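Uncharacterized protein (Pediococcus pentosaceus, PDB 3QKB) is of unknown function but belongs to the DUF74 family of putative heavy-metal-binding domains and assembles as a pentamer of beta/alpha subunits. Local coordinates at residues 55-60 against 97-101. Numbering follows the deposited sequence.
Sequences MFDQLF and FLVVH
A chi1 of 167° puts Val-100 CG2 beside the backbone N and opposite the carbonyl carbon, facing helix 56-73. The backbone aims Leu-98 CB at the strand-facing side of the Phe-56 ring, and chi1 (-57°) carries CD1 and CD2 past its rim, near CE2. Leu-98 CB sits over that face, 4.1 Å from the Phe-56 centroid and displaced toward the rim, in a CH-pi contact. At the ring edge, near its plane, Val-100 CG2 comes within 3.6 Å of Phe-56 CD1, and the carbonyl oxygen of Val-99 lies close to Phe-56 CE1. The same Val-100 CG2 also makes a CH-pi contact over a face of the Phe-60 ring, 4.1 Å from its centroid, and meets Leu-59 CB at 3.7 Å, so one methyl is shared by three helix side chains. Leu-59 reaches across Leu-98 at about a right angle, its CD1 3.7 Å from Leu-98 CB. No hydrogen bond joins the segments. The N-terminal part of the chain's one long helix lies on one face of the sheet, over inner strand 94-109, their local axes 31° apart; Leu-98 and Val-100 point toward it, Val-99 and His-101 away. Strands 31-44 and 78-91 flank that strand: Leu-59 also packs on Leu-43, Phe-56 and Phe-60 on Thr-86, and the Phe-56 ring further meets His-101 of a second subunit.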
HETATM    1  N   MSE A  55       4.229 -20.153   0.608  1.00 52.92           N
HETATM    2  CA  MSE A  55       5.364 -20.060  -0.292  1.00 52.99           C
HETATM    3  C   MSE A  55       5.769 -18.653  -0.669  1.00 50.29           C
HETATM    4  O   MSE A  55       6.835 -18.480  -1.268  1.00 50.92           O
HETATM    5  CB  MSE A  55       5.108 -20.873  -1.560  1.00 53.69           C
HETATM    6  CG  MSE A  55       5.158 -22.389  -1.304  1.00 58.27           C
HETATM    7 SE   MSE A  55       5.106 -23.271  -2.963  0.75 60.53          SE
HETATM    8  CE  MSE A  55       6.975 -23.808  -3.095  1.00 64.61           C
ATOM      9  N   PHE A  56       4.935 -17.651  -0.342  1.00 48.09           N
ATOM     10  CA  PHE A  56       5.366 -16.250  -0.369  1.00 46.06           C
ATOM     11  C   PHE A  56       6.558 -15.965   0.550  1.00 47.76           C
ATOM     12  O   PHE A  56       7.303 -15.034   0.289  1.00 46.94           O
ATOM     13  CB  PHE A  56       4.222 -15.285   0.019  1.00 44.35           C
ATOM     14  CG  PHE A  56       3.393 -14.814  -1.135  1.00 41.99           C
ATOM     15  CD1 PHE A  56       3.815 -13.753  -1.896  1.00 40.17           C
ATOM     16  CD2 PHE A  56       2.174 -15.420  -1.449  1.00 42.42           C
ATOM     17  CE1 PHE A  56       3.043 -13.293  -2.964  1.00 39.49           C
ATOM     18  CE2 PHE A  56       1.392 -14.973  -2.507  1.00 39.88           C
ATOM     19  CZ  PHE A  56       1.817 -13.919  -3.268  1.00 38.85           C
ATOM     20  N   ASP A  57       6.707 -16.722   1.633  1.00 50.97           N
ATOM     21  CA  ASP A  57       7.799 -16.498   2.595  1.00 54.03           C
ATOM     22  C   ASP A  57       9.170 -16.382   1.905  1.00 54.13           C
ATOM     23  O   ASP A  57       9.883 -15.383   2.085  1.00 53.59           O
ATOM     24  CB  ASP A  57       7.827 -17.626   3.652  1.00 58.19           C
ATOM     25  CG  ASP A  57       6.630 -17.552   4.668  1.00 61.29           C
ATOM     26  OD1 ASP A  57       5.784 -16.580   4.634  1.00 61.86           O
ATOM     27  OD2 ASP A  57       6.558 -18.491   5.502  1.00 66.78           O
ATOM     28  N   GLN A  58       9.469 -17.374   1.066  1.00 55.36           N
ATOM     29  CA  GLN A  58      10.677 -17.402   0.210  1.00 56.69           C
ATOM     30  C   GLN A  58      10.896 -16.117  -0.548  1.00 53.42           C
ATOM     31  O   GLN A  58      12.022 -15.632  -0.655  1.00 54.40           O
ATOM     32  CB  GLN A  58      10.567 -18.469  -0.889  1.00 57.75           C
ATOM     33  CG  GLN A  58      10.312 -19.875  -0.485  1.00 63.56           C
ATOM     34  CD  GLN A  58       9.835 -20.680  -1.654  1.00 66.71           C
ATOM     35  OE1 GLN A  58       8.855 -21.435  -1.551  1.00 70.29           O
ATOM     36  NE2 GLN A  58      10.499 -20.505  -2.799  1.00 67.01           N
ATOM     37  N   LEU A  59       9.816 -15.645  -1.167  1.00 50.41           N
ATOM     38  CA  LEU A  59       9.873 -14.562  -2.123  1.00 48.13           C
ATOM     39  C   LEU A  59      10.191 -13.244  -1.427  1.00 47.56           C
ATOM     40  O   LEU A  59      10.955 -12.442  -1.949  1.00 47.18           O
ATOM     41  CB  LEU A  59       8.553 -14.468  -2.906  1.00 45.69           C
ATOM     42  CG  LEU A  59       8.186 -15.643  -3.818  1.00 46.12           C
ATOM     43  CD1 LEU A  59       6.814 -15.429  -4.379  1.00 43.10           C
ATOM     44  CD2 LEU A  59       9.184 -15.818  -4.949  1.00 47.21           C
ATOM     45  N   PHE A  60       9.619 -13.030  -0.245  1.00 48.06           N
ATOM     46  CA  PHE A  60       9.982 -11.869   0.565  1.00 48.36           C
ATOM     47  C   PHE A  60      11.476 -11.880   0.909  1.00 51.79           C
ATOM     48  O   PHE A  60      12.127 -10.848   0.787  1.00 51.89           O
ATOM     49  CB  PHE A  60       9.168 -11.800   1.864  1.00 48.47           C
ATOM     50  CG  PHE A  60       7.718 -11.456   1.668  1.00 45.25           C
ATOM     51  CD1 PHE A  60       7.347 -10.219   1.160  1.00 42.79           C
ATOM     52  CD2 PHE A  60       6.713 -12.364   2.020  1.00 45.37           C
ATOM     53  CE1 PHE A  60       5.994  -9.894   0.967  1.00 40.69           C
ATOM     54  CE2 PHE A  60       5.364 -12.042   1.841  1.00 43.33           C
ATOM     55  CZ  PHE A  60       5.007 -10.801   1.316  1.00 40.52           C
ATOM     56  N   PHE A  97       1.328 -18.050 -10.663  1.00 40.26           N
ATOM     57  CA  PHE A  97       2.530 -17.368 -10.159  1.00 39.25           C
ATOM     58  C   PHE A  97       2.245 -16.542  -8.915  1.00 37.54           C
ATOM     59  O   PHE A  97       1.212 -15.864  -8.830  1.00 36.39           O
ATOM     60  CB  PHE A  97       3.134 -16.456 -11.207  1.00 38.92           C
ATOM     61  CG  PHE A  97       3.393 -17.118 -12.495  1.00 41.02           C
ATOM     62  CD1 PHE A  97       4.576 -17.792 -12.711  1.00 42.82           C
ATOM     63  CD2 PHE A  97       2.447 -17.075 -13.513  1.00 40.95           C
ATOM     64  CE1 PHE A  97       4.815 -18.423 -13.927  1.00 45.58           C
ATOM     65  CE2 PHE A  97       2.684 -17.705 -14.736  1.00 42.73           C
ATOM     66  CZ  PHE A  97       3.860 -18.386 -14.939  1.00 44.71           C
ATOM     67  N   LEU A  98       3.172 -16.614  -7.953  1.00 37.62           N
ATOM     68  CA  LEU A  98       3.216 -15.735  -6.806  1.00 36.17           C
ATOM     69  C   LEU A  98       4.348 -14.737  -7.061  1.00 36.05           C
ATOM     70  O   LEU A  98       5.436 -15.120  -7.389  1.00 37.92           O
ATOM     71  CB  LEU A  98       3.469 -16.538  -5.525  1.00 37.04           C
ATOM     72  CG  LEU A  98       2.477 -17.671  -5.191  1.00 37.72           C
ATOM     73  CD1 LEU A  98       2.771 -18.286  -3.804  1.00 37.40           C
ATOM     74  CD2 LEU A  98       1.016 -17.188  -5.280  1.00 33.98           C
ATOM     75  N   VAL A  99       4.054 -13.456  -6.929  1.00 34.70           N
ATOM     76  CA  VAL A  99       4.987 -12.381  -7.238  1.00 34.27           C
ATOM     77  C   VAL A  99       5.061 -11.423  -6.039  1.00 33.89           C
ATOM     78  O   VAL A  99       4.018 -11.012  -5.522  1.00 33.33           O
ATOM     79  CB  VAL A  99       4.495 -11.592  -8.472  1.00 33.78           C
ATOM     80  CG1 VAL A  99       5.467 -10.401  -8.828  1.00 32.39           C
ATOM     81  CG2 VAL A  99       4.267 -12.557  -9.645  1.00 33.41           C
ATOM     82  N   VAL A 100       6.282 -11.127  -5.585  1.00 34.79           N
ATOM     83  CA  VAL A 100       6.551 -10.046  -4.630  1.00 34.60           C
ATOM     84  C   VAL A 100       7.366  -8.949  -5.320  1.00 35.28           C
ATOM     85  O   VAL A 100       8.300  -9.256  -6.077  1.00 36.58           O
ATOM     86  CB  VAL A 100       7.348 -10.556  -3.408  1.00 35.74           C
ATOM     87  CG1 VAL A 100       7.900  -9.371  -2.586  1.00 34.60           C
ATOM     88  CG2 VAL A 100       6.477 -11.432  -2.556  1.00 35.18           C
ATOM     89  N   HIS A 101       7.003  -7.688  -5.076  1.00 34.67           N
ATOM     90  CA  HIS A 101       7.873  -6.554  -5.371  1.00 35.38           C
ATOM     91  C   HIS A 101       8.252  -5.918  -4.075  1.00 36.06           C
ATOM     92  O   HIS A 101       7.375  -5.602  -3.284  1.00 35.81           O
ATOM     93  CB  HIS A 101       7.147  -5.514  -6.207  1.00 34.88           C
ATOM     94  CG  HIS A 101       6.349  -6.095  -7.310  1.00 34.21           C
ATOM     95  ND1 HIS A 101       6.928  -6.549  -8.471  1.00 34.83           N
ATOM     96  CD2 HIS A 101       5.023  -6.333  -7.421  1.00 33.03           C
ATOM     97  CE1 HIS A 101       5.989  -7.047  -9.250  1.00 37.03           C
ATOM     98  NE2 HIS A 101       4.826  -6.932  -8.634  1.00 34.88           N
TER